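Local coordinates for protein SeviL (Septifer virgatus, PDB 6LF2) that binds the saccharides of the glycosphingolipids GM1b and asialo-GM1 as an R-type lectin of beta-trefoil fold, at residues Val7-Tyr13 with Gln43-Lys49; Ser62-Tyr67 with Asp76-Thr82; Glu91-Arg97 with Thr121-Ile127. One frame throughout, in Å; residues are numbered along the deposited sequence.

Along the chain the three contacts come in series, each closed before the next opens, so none nest or cross. Contact 1 closes first: 29 residues separate its segments, and it pairs the first and last strands of the first trefoil repeat. Contact 2 is the tightest loop, with 8 residues intervening; within the second repeat it folds the link leading to strand 84-88 back on strand 63-67. Contact 3 spans 23 residues and joins the opening and closing strands of the third repeat. Contacts 1 and 2 touch, Gln-48 OE1 lying 3.3 Å from Phe-64 CE1. Contacts 1 and 3 do not touch, but their strands 6-16 and 126-130 are neighbours in one sheet; contacts 2 and 3 lie on opposite sides of the chain's centre.

Contact 1 of 3, residues Val7-Tyr13 with Gln43-Lys49; sequences VTIGKCY and QIWSFQK. With NGA (2-acetamido-2-deoxy-beta-D-galactopyranose), chain D.
Residues 7-13 form an extended strand that runs antiparallel to strand 45-49, the short axes approaching to 4.1 Å with 133° between their directions. Two hydrogen-bonded pairs frame the ladder: Val-7 N to Lys-49 O is 3.0 Å and Lys-49 N to Val-7 O 2.8 Å, while Cys-12 N to Trp-45 O and Trp-45 N to Cys-12 O are both 2.8 Å. Between them lies a classic beta bulge. Ile-9 adopts near-helical angles (-103/-32) and Gly-10 is fully extended (177/172), so that Phe-47 O accepts Ile-9 N at 2.7 Å and, weakly, Gly-10 N at 3.3 Å; Phe-47 N returns a bond to Gly-10 O at 2.9 Å. The bulge shifts the register by one: Thr-8 faces Gln-48, whereas Lys-11 faces Ser-46.

Thr-8, Lys-11, Ser-46 and Gln-48 share one face. There Gln-48 NE2 donates to Thr-8 OG1 (3.2 Å), a water joins Thr-8 OG1 (2.7 Å) to Ser-46 OG (3.0 Å), and Gln-48 OE1 is hydrogen-bonded to Thr-57 OG1. On the face of Cys-12 and Phe-47 (chi1 t), Cys-12 SG lies 3.9 Å from Phe-47 CB, and Ile-9 CG2 meets the ring edge at Phe-47 CD2, 3.5 Å away. Further along, Tyr-13 CZ packs 3.7 Å from Ile-44 CG1.

Gln-43 and Trp-45 spell the QxW signature of R-type trefoil lectins; Trp-45 NE1 donates to Ala-23 O. Gln-43 NE2 donates to O6 of the bound N-acetylgalactosamine (2.8 Å), a sugar also hydrogen-bonded to Asp-42 OD2 and Arg-29 NH1. The chemistry thus places the Gln-43 amide, at one end of a backbone-bonded strand pair, in the glycan pocket.

Contact 2 of 3, residues Ser62-Tyr67 with Asp76-Thr82; sequences SKFLQY and DIEQDTT
Lys-63 NZ and Asp-76 OD1 form a salt bridge, 2.6 Å apart, at one end of this contact. The lysine reaches it with chi1 m and both chi2 and chi3 t, while the aspartate (chi1 m) turns its carboxylate back although its CA-to-CB bond points away. At the other end Gln-66, with chi1 and chi2 both t, donates from NE2 to Thr-81 OG1 (2.8 Å, nearly linear at 175°), and Tyr-67 N donates to Thr-81 O at 3.3 Å. The nearest CA pairs, Lys-63 with Asp-76 (4.7 Å) and Gln-66 with Thr-82 (4.4 Å), mark the same two ends of strand 63-67. Residues 76-79 arch between them before a 3-10 turn at 80-82.

That turn is held by Gln-79 O, which accepts Thr-82 N (2.9 Å) and Thr-82 OG1 (2.6 Å, chi1 p). By sequence, Thr-82 stands two residues before Trp-84, where the QxW signature of R-type trefoil lectins has its glutamine. A water lies 2.8 Å from Leu-65 O and 2.7 Å from Thr-82 O, and Leu-65 O also accepts Trp-84 NE1.

Under the arch Phe-64 (chi1 m) points toward the loop. Glu-78 CB stands 4.1 Å from the ring centroid, only 10° off its normal, a CH-pi contact, and Thr-82 CG2 touches Phe-64 CB at 3.8 Å.

Strand 63-67 is meanwhile bonded through its backbone to strands 72-75 and 56-60 on its two sides. Phe-64 also packs on Gln-48 of strand 45-50. The loop reaches over the same strands, Glu-78 touching Ser-50 and Thr-57 and Thr-82 touching Thr-57, before the chain enters strand 84-88.

Contact 3 of 3, residues Glu91-Arg97 with Thr121-Ile127; sequences EDKGFYR and TESEKWI
A salt-bridge network centred on Lys-125 joins the opening and closing segments of the third trefoil repeat. With chi2, chi3 and chi4 all t, the lysine is stretched out, and its NZ reaches Glu-91 OE2 (2.8 Å), Asp-92 OD2 (2.8 Å) and Glu-122 OE2 (2.7 Å). The ammonium group offsets the close approach of two acids, Asp-92 OD2 and Glu-122 OE2 being 4.3 Å apart.

A second polar cluster surrounds Arg-97. Its NE forms a salt bridge with Glu-124 OE1 (3.0 Å), and its NH2 donates to Thr-121 O (3.0 Å); both acceptors lie near the guanidinium plane, while Lys-125 CG sits over one face. Glu-124 OE1 additionally accepts Thr-121 N at 2.8 Å, and a water bridges Arg-97 NH2 (3.3 Å) and Glu-122 OE1 (2.7 Å).

The beta-trefoil builds each repeat from four strands, and here the first and fourth meet. Glu-124 and Trp-126 occupy the places of Gln and Trp in the QxW signature of R-type lectins, and Trp-126 NE1 donates to Leu-107 O. The backbones form a single antiparallel hydrogen-bonded bridge: Tyr-96 N to Trp-126 O and Trp-126 N to Tyr-96 O are both 2.8 Å, with CA atoms 5.3 Å apart.

Ahead of it, a type II turn runs from Asp-92 to Phe-95, closed by Phe-95 N to Asp-92 O at 3.1 Å; Gly-94 takes the positive phi (95/-12) that suits glycine. Phe-95 CE2 then packs 3.6 Å from Ile-127 CB, and both side chains also touch Tyr-13 of the second subunit.

Contact 1 of 3, residues Val7-Tyr13 with Gln43-Lys49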
loop_
_atom_site.group_PDB
_atom_site.type_symbol
_atom_site.label_atom_id
_atom_site.label_comp_id
_atom_site.label_asym_id
_atom_site.label_seq_id
_atom_site.Cartn_x
_atom_site.Cartn_y
_atom_site.Cartn_z
ATOM N N VAL B 7 21.510 -4.287 6.112
ATOM C CA VAL B 7 20.760 -4.902 7.198
ATOM C C VAL B 7 19.283 -4.594 6.988
ATOM O O VAL B 7 18.909 -3.442 6.739
ATOM C CB VAL B 7 21.271 -4.437 8.583
ATOM C CG1 VAL B 7 21.193 -2.924 8.744
ATOM C CG2 VAL B 7 20.553 -5.178 9.717
ATOM N N THR B 8 18.462 -5.638 7.014
ATOM C CA THR B 8 17.038 -5.466 6.766
ATOM C C THR B 8 16.392 -4.663 7.892
ATOM O O THR B 8 16.615 -4.936 9.082
ATOM C CB THR B 8 16.365 -6.821 6.602
ATOM O OG1 THR B 8 16.843 -7.433 5.399
ATOM C CG2 THR B 8 14.853 -6.657 6.513
ATOM N N ILE B 9 15.600 -3.667 7.481
ATOM C CA ILE B 9 14.975 -2.624 8.280
ATOM C C ILE B 9 13.509 -2.981 8.472
ATOM O O ILE B 9 12.890 -2.633 9.487
ATOM C CB ILE B 9 15.128 -1.268 7.552
ATOM C CG1 ILE B 9 16.239 -0.424 8.157
ATOM C CG2 ILE B 9 13.807 -0.502 7.460
ATOM C CD1 ILE B 9 16.384 0.893 7.452
ATOM N N GLY B 10 12.944 -3.647 7.475
ATOM C CA GLY B 10 11.537 -4.008 7.498
ATOM C C GLY B 10 11.161 -4.692 6.201
ATOM O O GLY B 10 11.938 -4.746 5.245
ATOM N N LYS B 11 9.939 -5.215 6.185
ATOM C CA LYS B 11 9.352 -5.833 5.007
ATOM C C LYS B 11 8.259 -4.906 4.502
ATOM O O LYS B 11 7.455 -4.413 5.300
ATOM C CB LYS B 11 8.767 -7.209 5.343
ATOM C CG LYS B 11 9.790 -8.268 5.758
ATOM C CD LYS B 11 10.503 -8.885 4.562
ATOM C CE LYS B 11 11.585 -9.851 5.020
ATOM N NZ LYS B 11 11.055 -10.857 5.984
ATOM N N CYS B 12 8.228 -4.662 3.194
ATOM C CA CYS B 12 7.319 -3.640 2.700
ATOM C C CYS B 12 6.813 -3.950 1.301
ATOM O O CYS B 12 7.463 -4.640 0.511
ATOM C CB CYS B 12 7.983 -2.259 2.703
ATOM S SG CYS B 12 9.357 -2.100 1.552
ATOM N N TYR B 13 5.627 -3.421 1.004
ATOM C CA TYR B 13 5.175 -3.307 -0.370
ATOM C C TYR B 13 5.695 -1.994 -0.939
ATOM O O TYR B 13 5.922 -1.028 -0.203
ATOM C CB TYR B 13 3.648 -3.332 -0.467
ATOM C CG TYR B 13 3.002 -4.627 -0.019
ATOM C CD1 TYR B 13 2.775 -5.651 -0.920
ATOM C CD2 TYR B 13 2.600 -4.811 1.308
ATOM C CE1 TYR B 13 2.177 -6.847 -0.523
ATOM C CE2 TYR B 13 2.003 -6.000 1.716
ATOM C CZ TYR B 13 1.794 -7.006 0.799
ATOM O OH TYR B 13 1.211 -8.195 1.175
ATOM N N GLN B 43 5.098 -9.565 -3.884
ATOM C CA GLN B 43 5.171 -8.112 -3.837
ATOM C C GLN B 43 5.768 -7.605 -2.532
ATOM O O GLN B 43 5.827 -6.389 -2.325
ATOM C CB GLN B 43 3.762 -7.515 -4.045
ATOM C CG GLN B 43 3.150 -7.889 -5.400
ATOM C CD GLN B 43 1.638 -7.758 -5.409
ATOM O OE1 GLN B 43 1.056 -7.096 -4.546
ATOM N NE2 GLN B 43 0.995 -8.419 -6.355
ATOM N N ILE B 44 6.206 -8.496 -1.641
ATOM C CA ILE B 44 6.791 -8.102 -0.364
ATOM C C ILE B 44 8.306 -8.087 -0.504
ATOM O O ILE B 44 8.910 -9.100 -0.888
ATOM C CB ILE B 44 6.358 -9.044 0.767
ATOM C CG1 ILE B 44 4.825 -9.067 0.844
ATOM C CG2 ILE B 44 6.966 -8.593 2.090
ATOM C CD1 ILE B 44 4.267 -9.962 1.935
ATOM N N TRP B 45 8.915 -6.949 -0.163
ATOM C CA TRP B 45 10.351 -6.739 -0.305
ATOM C C TRP B 45 11.008 -6.531 1.047
ATOM O O TRP B 45 10.388 -6.032 1.991
ATOM C CB TRP B 45 10.665 -5.515 -1.187
ATOM C CG TRP B 45 10.109 -5.607 -2.572
ATOM C CD1 TRP B 45 8.816 -5.373 -2.949
ATOM C CD2 TRP B 45 10.818 -5.946 -3.781
ATOM N NE1 TRP B 45 8.675 -5.553 -4.294
ATOM C CE2 TRP B 45 9.882 -5.905 -4.836
ATOM C CE3 TRP B 45 12.145 -6.289 -4.072
ATOM C CZ2 TRP B 45 10.224 -6.184 -6.160
ATOM C CZ3 TRP B 45 12.484 -6.570 -5.394
ATOM C CH2 TRP B 45 11.531 -6.514 -6.421
ATOM N N SER B 46 12.292 -6.888 1.124
ATOM C CA SER B 46 13.130 -6.512 2.256
ATOM C C SER B 46 13.722 -5.134 1.990
ATOM O O SER B 46 14.434 -4.941 0.998
ATOM C CB SER B 46 14.249 -7.527 2.487
ATOM O OG SER B 46 13.731 -8.755 2.977
ATOM N N PHE B 47 13.418 -4.183 2.867
ATOM C CA PHE B 47 13.983 -2.841 2.809
ATOM C C PHE B 47 15.177 -2.807 3.760
ATOM O O PHE B 47 15.029 -3.105 4.950
ATOM C CB PHE B 47 12.919 -1.809 3.182
ATOM C CG PHE B 47 13.351 -0.393 2.967
ATOM C CD1 PHE B 47 13.474 0.118 1.692
ATOM C CD2 PHE B 47 13.638 0.425 4.044
ATOM C CE1 PHE B 47 13.875 1.435 1.488
ATOM C CE2 PHE B 47 14.035 1.734 3.850
ATOM C CZ PHE B 47 14.146 2.239 2.567
ATOM N N GLN B 48 16.362 -2.469 3.232
ATOM C CA GLN B 48 17.617 -2.685 3.951
ATOM C C GLN B 48 18.447 -1.406 3.998
ATOM O O GLN B 48 18.598 -0.725 2.983
ATOM C CB GLN B 48 18.429 -3.811 3.294
ATOM C CG GLN B 48 17.610 -5.078 3.031
ATOM C CD GLN B 48 18.341 -6.113 2.191
ATOM O OE1 GLN B 48 19.168 -5.777 1.345
ATOM N NE2 GLN B 48 18.029 -7.384 2.417
ATOM N N LYS B 49 18.974 -1.083 5.176
ATOM C CA LYS B 49 19.944 0.003 5.308
ATOM C C LYS B 49 21.289 -0.484 4.787
ATOM O O LYS B 49 21.839 -1.456 5.311
ATOM C CB LYS B 49 20.049 0.437 6.770
ATOM C CG LYS B 49 21.182 1.412 7.101
ATOM C CD LYS B 49 20.746 2.853 6.944
ATOM C CE LYS B 49 21.127 3.414 5.584
ATOM N NZ LYS B 49 22.604 3.302 5.304
HETATM C C1 NGA D . 0.521 -12.680 -11.563
HETATM C C2 NGA D . 1.105 -14.057 -11.248
HETATM C C3 NGA D . 1.388 -14.205 -9.758
HETATM C C4 NGA D . 2.179 -13.004 -9.241
HETATM C C5 NGA D . 1.552 -11.687 -9.698
HETATM C C6 NGA D . 2.390 -10.479 -9.283
HETATM C C7 NGA D . 0.635 -15.981 -12.669
HETATM C C8 NGA D . -0.163 -17.244 -12.825
HETATM N N2 NGA D . 0.232 -15.116 -11.733
HETATM O O3 NGA D . 2.176 -15.364 -9.576
HETATM O O4 NGA D . 3.512 -13.079 -9.718
HETATM O O5 NGA D . 1.435 -11.697 -11.102
HETATM O O6 NGA D . 2.351 -10.284 -7.894
HETATM O O7 NGA D . 1.607 -15.777 -13.395
HETATM O O HOH W 1 15.816 -9.925 4.866
#

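Contact 2 of 3, residues Ser62-Tyr67 with Asp76-Thr82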
loop_
_atom_site.group_PDB
_atom_site.type_symbol
_atom_site.label_atom_id
_atom_site.label_comp_id
_atom_site.label_asym_id
_atom_site.label_seq_id
_atom_site.Cartn_x
_atom_site.Cartn_y
_atom_site.Cartn_z
ATOM N N SER B 62 16.861 -13.335 -1.856
ATOM C CA SER B 62 18.309 -13.238 -1.685
ATOM C C SER B 62 18.988 -12.447 -2.793
ATOM O O SER B 62 20.223 -12.512 -2.923
ATOM C CB SER B 62 18.952 -14.627 -1.578
ATOM O OG SER B 62 18.501 -15.307 -0.416
ATOM N N LYS B 63 18.226 -11.696 -3.590
ATOM C CA LYS B 63 18.770 -10.827 -4.624
ATOM C C LYS B 63 18.440 -9.371 -4.305
ATOM O O LYS B 63 17.696 -9.065 -3.371
ATOM C CB LYS B 63 18.229 -11.196 -6.012
ATOM C CG LYS B 63 18.367 -12.663 -6.403
ATOM C CD LYS B 63 17.880 -12.863 -7.828
ATOM C CE LYS B 63 17.675 -14.327 -8.180
ATOM N NZ LYS B 63 18.952 -15.091 -8.255
ATOM N N PHE B 64 18.989 -8.467 -5.116
ATOM C CA PHE B 64 18.899 -7.037 -4.856
ATOM C C PHE B 64 18.452 -6.298 -6.105
ATOM O O PHE B 64 18.927 -6.582 -7.202
ATOM C CB PHE B 64 20.238 -6.482 -4.387
ATOM C CG PHE B 64 20.802 -7.202 -3.199
ATOM C CD1 PHE B 64 20.525 -6.769 -1.912
ATOM C CD2 PHE B 64 21.621 -8.312 -3.372
ATOM C CE1 PHE B 64 21.049 -7.436 -0.812
ATOM C CE2 PHE B 64 22.145 -8.980 -2.283
ATOM C CZ PHE B 64 21.858 -8.545 -1.001
ATOM N N LEU B 65 17.544 -5.338 -5.930
ATOM C CA LEU B 65 17.109 -4.512 -7.051
ATOM C C LEU B 65 18.244 -3.623 -7.555
ATOM O O LEU B 65 18.866 -2.883 -6.787
ATOM C CB LEU B 65 15.922 -3.647 -6.639
ATOM C CG LEU B 65 15.196 -2.951 -7.796
ATOM C CD1 LEU B 65 14.493 -3.947 -8.661
ATOM C CD2 LEU B 65 14.199 -1.908 -7.270
ATOM N N GLN B 66 18.484 -3.671 -8.855
ATOM C CA GLN B 66 19.657 -3.065 -9.462
ATOM C C GLN B 66 19.256 -2.304 -10.713
ATOM O O GLN B 66 18.349 -2.714 -11.437
ATOM C CB GLN B 66 20.689 -4.143 -9.829
ATOM C CG GLN B 66 21.971 -3.628 -10.469
ATOM C CD GLN B 66 22.871 -4.763 -10.919
ATOM O OE1 GLN B 66 22.390 -5.796 -11.401
ATOM N NE2 GLN B 66 24.181 -4.589 -10.751
ATOM N N TYR B 67 19.948 -1.198 -10.980
ATOM C CA TYR B 67 19.891 -0.563 -12.291
ATOM C C TYR B 67 21.298 -0.524 -12.861
ATOM O O TYR B 67 22.212 -0.019 -12.205
ATOM C CB TYR B 67 19.313 0.848 -12.208
ATOM C CG TYR B 67 19.130 1.476 -13.566
ATOM C CD1 TYR B 67 18.397 0.831 -14.541
ATOM C CD2 TYR B 67 19.687 2.711 -13.868
ATOM C CE1 TYR B 67 18.215 1.386 -15.783
ATOM C CE2 TYR B 67 19.510 3.280 -15.109
ATOM C CZ TYR B 67 18.775 2.614 -16.060
ATOM O OH TYR B 67 18.591 3.175 -17.297
ATOM N N ASP B 76 22.395 -10.879 -7.956
ATOM C CA ASP B 76 22.725 -11.845 -6.913
ATOM C C ASP B 76 23.621 -11.249 -5.832
ATOM O O ASP B 76 23.628 -11.755 -4.703
ATOM C CB ASP B 76 23.401 -13.073 -7.528
ATOM C CG ASP B 76 22.504 -13.799 -8.503
ATOM O OD1 ASP B 76 21.287 -13.881 -8.228
ATOM O OD2 ASP B 76 23.005 -14.286 -9.540
ATOM N N ILE B 77 24.354 -10.179 -6.142
ATOM C CA ILE B 77 25.353 -9.604 -5.248
ATOM C C ILE B 77 25.029 -8.132 -5.021
ATOM O O ILE B 77 24.607 -7.434 -5.946
ATOM C CB ILE B 77 26.776 -9.768 -5.829
ATOM C CG1 ILE B 77 27.155 -11.249 -5.920
ATOM C CG2 ILE B 77 27.812 -8.996 -5.002
ATOM C CD1 ILE B 77 26.886 -11.877 -7.274
ATOM N N GLU B 78 25.222 -7.664 -3.789
ATOM C CA GLU B 78 25.057 -6.246 -3.495
ATOM C C GLU B 78 26.221 -5.479 -4.110
ATOM O O GLU B 78 27.361 -5.589 -3.646
ATOM C CB GLU B 78 24.977 -6.023 -1.987
ATOM C CG GLU B 78 24.689 -4.582 -1.589
ATOM C CD GLU B 78 24.777 -4.360 -0.084
ATOM O OE1 GLU B 78 24.798 -5.364 0.662
ATOM O OE2 GLU B 78 24.840 -3.184 0.346
ATOM N N GLN B 79 25.945 -4.718 -5.165
ATOM C CA GLN B 79 26.940 -3.889 -5.831
ATOM C C GLN B 79 26.583 -2.426 -5.632
ATOM O O GLN B 79 25.507 -2.089 -5.132
ATOM C CB GLN B 79 27.019 -4.204 -7.332
ATOM C CG GLN B 79 27.326 -5.658 -7.698
ATOM C CD GLN B 79 28.782 -6.071 -7.444
ATOM O OE1 GLN B 79 29.628 -5.251 -7.067
ATOM N NE2 GLN B 79 29.076 -7.352 -7.656
ATOM N N ASP B 80 27.482 -1.541 -6.068
ATOM C CA ASP B 80 27.186 -0.122 -5.922
ATOM C C ASP B 80 25.910 0.251 -6.670
ATOM O O ASP B 80 25.173 1.140 -6.228
ATOM C CB ASP B 80 28.384 0.727 -6.369
ATOM C CG ASP B 80 28.815 0.465 -7.807
ATOM O OD1 ASP B 80 28.203 -0.368 -8.513
ATOM O OD2 ASP B 80 29.798 1.117 -8.232
ATOM N N THR B 81 25.596 -0.459 -7.755
ATOM C CA THR B 81 24.400 -0.206 -8.549
ATOM C C THR B 81 23.120 -0.737 -7.917
ATOM O O THR B 81 22.045 -0.599 -8.520
ATOM C CB THR B 81 24.557 -0.833 -9.928
ATOM O OG1 THR B 81 25.061 -2.165 -9.771
ATOM C CG2 THR B 81 25.519 -0.012 -10.781
ATOM N N THR B 82 23.208 -1.356 -6.741
ATOM C CA THR B 82 22.026 -1.741 -5.982
ATOM C C THR B 82 21.700 -0.732 -4.887
ATOM O O THR B 82 20.791 -0.970 -4.080
ATOM C CB THR B 82 22.204 -3.137 -5.367
ATOM O OG1 THR B 82 23.246 -3.122 -4.384
ATOM C CG2 THR B 82 22.498 -4.177 -6.430
HETATM O O HOH W 2 18.857 -2.869 -3.987
#

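Contact 3 of 3, residues Glu91-Arg97 with Thr121-Ile127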
loop_
_atom_site.group_PDB
_atom_site.type_symbol
_atom_site.label_atom_id
_atom_site.label_comp_id
_atom_site.label_asym_id
_atom_site.label_seq_id
_atom_site.Cartn_x
_atom_site.Cartn_y
_atom_site.Cartn_z
ATOM N N GLU B 91 5.333 17.674 -2.729
ATOM C CA GLU B 91 3.912 17.910 -2.930
ATOM C C GLU B 91 3.035 16.726 -2.542
ATOM O O GLU B 91 1.811 16.890 -2.471
ATOM C CB GLU B 91 3.656 18.295 -4.396
ATOM C CG GLU B 91 3.887 17.186 -5.430
ATOM C CD GLU B 91 5.307 17.107 -5.969
ATOM O OE1 GLU B 91 6.248 17.609 -5.310
ATOM O OE2 GLU B 91 5.490 16.524 -7.068
ATOM N N ASP B 92 3.614 15.554 -2.271
ATOM C CA ASP B 92 2.846 14.341 -1.955
ATOM C C ASP B 92 3.446 13.695 -0.712
ATOM O O ASP B 92 4.273 12.783 -0.818
ATOM C CB ASP B 92 2.844 13.358 -3.127
ATOM C CG ASP B 92 2.168 13.917 -4.359
ATOM O OD1 ASP B 92 1.097 14.558 -4.231
ATOM O OD2 ASP B 92 2.721 13.716 -5.455
ATOM N N LYS B 93 2.999 14.147 0.458
ATOM C CA LYS B 93 3.497 13.596 1.708
ATOM C C LYS B 93 3.292 12.085 1.739
ATOM O O LYS B 93 2.240 11.572 1.345
ATOM C CB LYS B 93 2.792 14.260 2.886
ATOM C CG LYS B 93 3.204 15.708 3.091
ATOM C CD LYS B 93 4.664 15.791 3.529
ATOM C CE LYS B 93 5.118 17.228 3.786
ATOM N NZ LYS B 93 5.480 17.947 2.530
ATOM N N GLY B 94 4.325 11.374 2.184
ATOM C CA GLY B 94 4.292 9.931 2.253
ATOM C C GLY B 94 4.894 9.228 1.060
ATOM O O GLY B 94 5.135 8.015 1.133
ATOM N N PHE B 95 5.160 9.949 -0.027
ATOM C CA PHE B 95 5.706 9.349 -1.236
ATOM C C PHE B 95 7.169 9.727 -1.427
ATOM O O PHE B 95 7.628 10.780 -0.976
ATOM C CB PHE B 95 4.890 9.760 -2.463
ATOM C CG PHE B 95 3.528 9.119 -2.504
ATOM C CD1 PHE B 95 2.468 9.686 -1.824
ATOM C CD2 PHE B 95 3.324 7.929 -3.187
ATOM C CE1 PHE B 95 1.220 9.096 -1.844
ATOM C CE2 PHE B 95 2.070 7.331 -3.204
ATOM C CZ PHE B 95 1.022 7.921 -2.531
ATOM N N TYR B 96 7.894 8.836 -2.095
ATOM C CA TYR B 96 9.310 9.009 -2.375
ATOM C C TYR B 96 9.591 8.668 -3.829
ATOM O O TYR B 96 8.967 7.779 -4.414
ATOM C CB TYR B 96 10.186 8.098 -1.505
ATOM C CG TYR B 96 10.169 8.383 -0.033
ATOM C CD1 TYR B 96 11.022 9.327 0.520
ATOM C CD2 TYR B 96 9.322 7.683 0.817
ATOM C CE1 TYR B 96 11.024 9.584 1.871
ATOM C CE2 TYR B 96 9.315 7.933 2.172
ATOM C CZ TYR B 96 10.169 8.884 2.698
ATOM O OH TYR B 96 10.162 9.133 4.052
ATOM N N ARG B 97 10.567 9.360 -4.401
ATOM C CA ARG B 97 11.249 8.830 -5.570
ATOM C C ARG B 97 12.420 7.976 -5.092
ATOM O O ARG B 97 12.975 8.203 -4.013
ATOM C CB ARG B 97 11.736 9.951 -6.493
ATOM C CG ARG B 97 10.618 10.641 -7.245
ATOM C CD ARG B 97 11.152 11.601 -8.306
ATOM N NE ARG B 97 10.087 12.109 -9.166
ATOM C CZ ARG B 97 9.295 13.129 -8.845
ATOM N NH1 ARG B 97 9.440 13.748 -7.681
ATOM N NH2 ARG B 97 8.353 13.527 -9.687
ATOM N N THR B 121 9.298 12.466 -13.341
ATOM C CA THR B 121 7.983 12.253 -13.935
ATOM C C THR B 121 6.997 11.857 -12.844
ATOM O O THR B 121 7.376 11.552 -11.713
ATOM C CB THR B 121 7.975 11.144 -14.997
ATOM O OG1 THR B 121 7.941 9.871 -14.335
ATOM C CG2 THR B 121 9.209 11.216 -15.898
ATOM N N GLU B 122 5.718 11.824 -13.212
ATOM C CA GLU B 122 4.663 11.542 -12.246
ATOM C C GLU B 122 4.601 10.064 -11.845
ATOM O O GLU B 122 4.111 9.747 -10.755
ATOM C CB GLU B 122 3.327 12.009 -12.831
ATOM C CG GLU B 122 2.286 12.445 -11.830
ATOM C CD GLU B 122 2.758 13.530 -10.864
ATOM O OE1 GLU B 122 3.612 14.375 -11.226
ATOM O OE2 GLU B 122 2.258 13.525 -9.725
ATOM N N SER B 123 5.097 9.150 -12.679
ATOM C CA SER B 123 5.060 7.722 -12.384
ATOM C C SER B 123 6.294 7.228 -11.617
ATOM O O SER B 123 6.494 6.013 -11.502
ATOM C CB SER B 123 4.906 6.939 -13.683
ATOM O OG SER B 123 5.772 7.479 -14.657
ATOM N N GLU B 124 7.109 8.132 -11.081
ATOM C CA GLU B 124 8.246 7.782 -10.245
ATOM C C GLU B 124 7.949 7.881 -8.760
ATOM O O GLU B 124 8.878 7.768 -7.946
ATOM C CB GLU B 124 9.438 8.692 -10.569
ATOM C CG GLU B 124 9.937 8.525 -11.986
ATOM C CD GLU B 124 10.808 9.671 -12.439
ATOM O OE1 GLU B 124 10.845 10.711 -11.746
ATOM O OE2 GLU B 124 11.466 9.517 -13.494
ATOM N N LYS B 125 6.690 8.140 -8.376
ATOM C CA LYS B 125 6.343 8.374 -6.977
ATOM C C LYS B 125 5.856 7.071 -6.358
ATOM O O LYS B 125 4.896 6.472 -6.853
ATOM C CB LYS B 125 5.280 9.465 -6.865
ATOM C CG LYS B 125 5.723 10.804 -7.433
ATOM C CD LYS B 125 4.605 11.824 -7.417
ATOM C CE LYS B 125 5.097 13.155 -7.951
ATOM N NZ LYS B 125 4.035 14.213 -7.871
ATOM N N TRP B 126 6.541 6.625 -5.306
ATOM C CA TRP B 126 6.252 5.357 -4.646
ATOM C C TRP B 126 5.954 5.562 -3.170
ATOM O O TRP B 126 6.524 6.438 -2.510
ATOM C CB TRP B 126 7.425 4.374 -4.754
ATOM C CG TRP B 126 7.903 4.129 -6.147
ATOM C CD1 TRP B 126 8.854 4.849 -6.821
ATOM C CD2 TRP B 126 7.488 3.083 -7.035
ATOM N NE1 TRP B 126 9.037 4.329 -8.072
ATOM C CE2 TRP B 126 8.217 3.243 -8.233
ATOM C CE3 TRP B 126 6.570 2.025 -6.935
ATOM C CZ2 TRP B 126 8.053 2.392 -9.326
ATOM C CZ3 TRP B 126 6.404 1.184 -8.017
ATOM C CH2 TRP B 126 7.152 1.366 -9.200
ATOM N N ILE B 127 5.078 4.710 -2.648
ATOM C CA ILE B 127 4.858 4.603 -1.218
ATOM C C ILE B 127 5.292 3.200 -0.806
ATOM O O ILE B 127 4.882 2.206 -1.419
ATOM C CB ILE B 127 3.394 4.915 -0.854
ATOM C CG1 ILE B 127 3.183 4.845 0.665
ATOM C CG2 ILE B 127 2.435 4.013 -1.625
ATOM C CD1 ILE B 127 1.932 5.590 1.131
HETATM O O HOH W 3 5.892 15.582 -10.354
#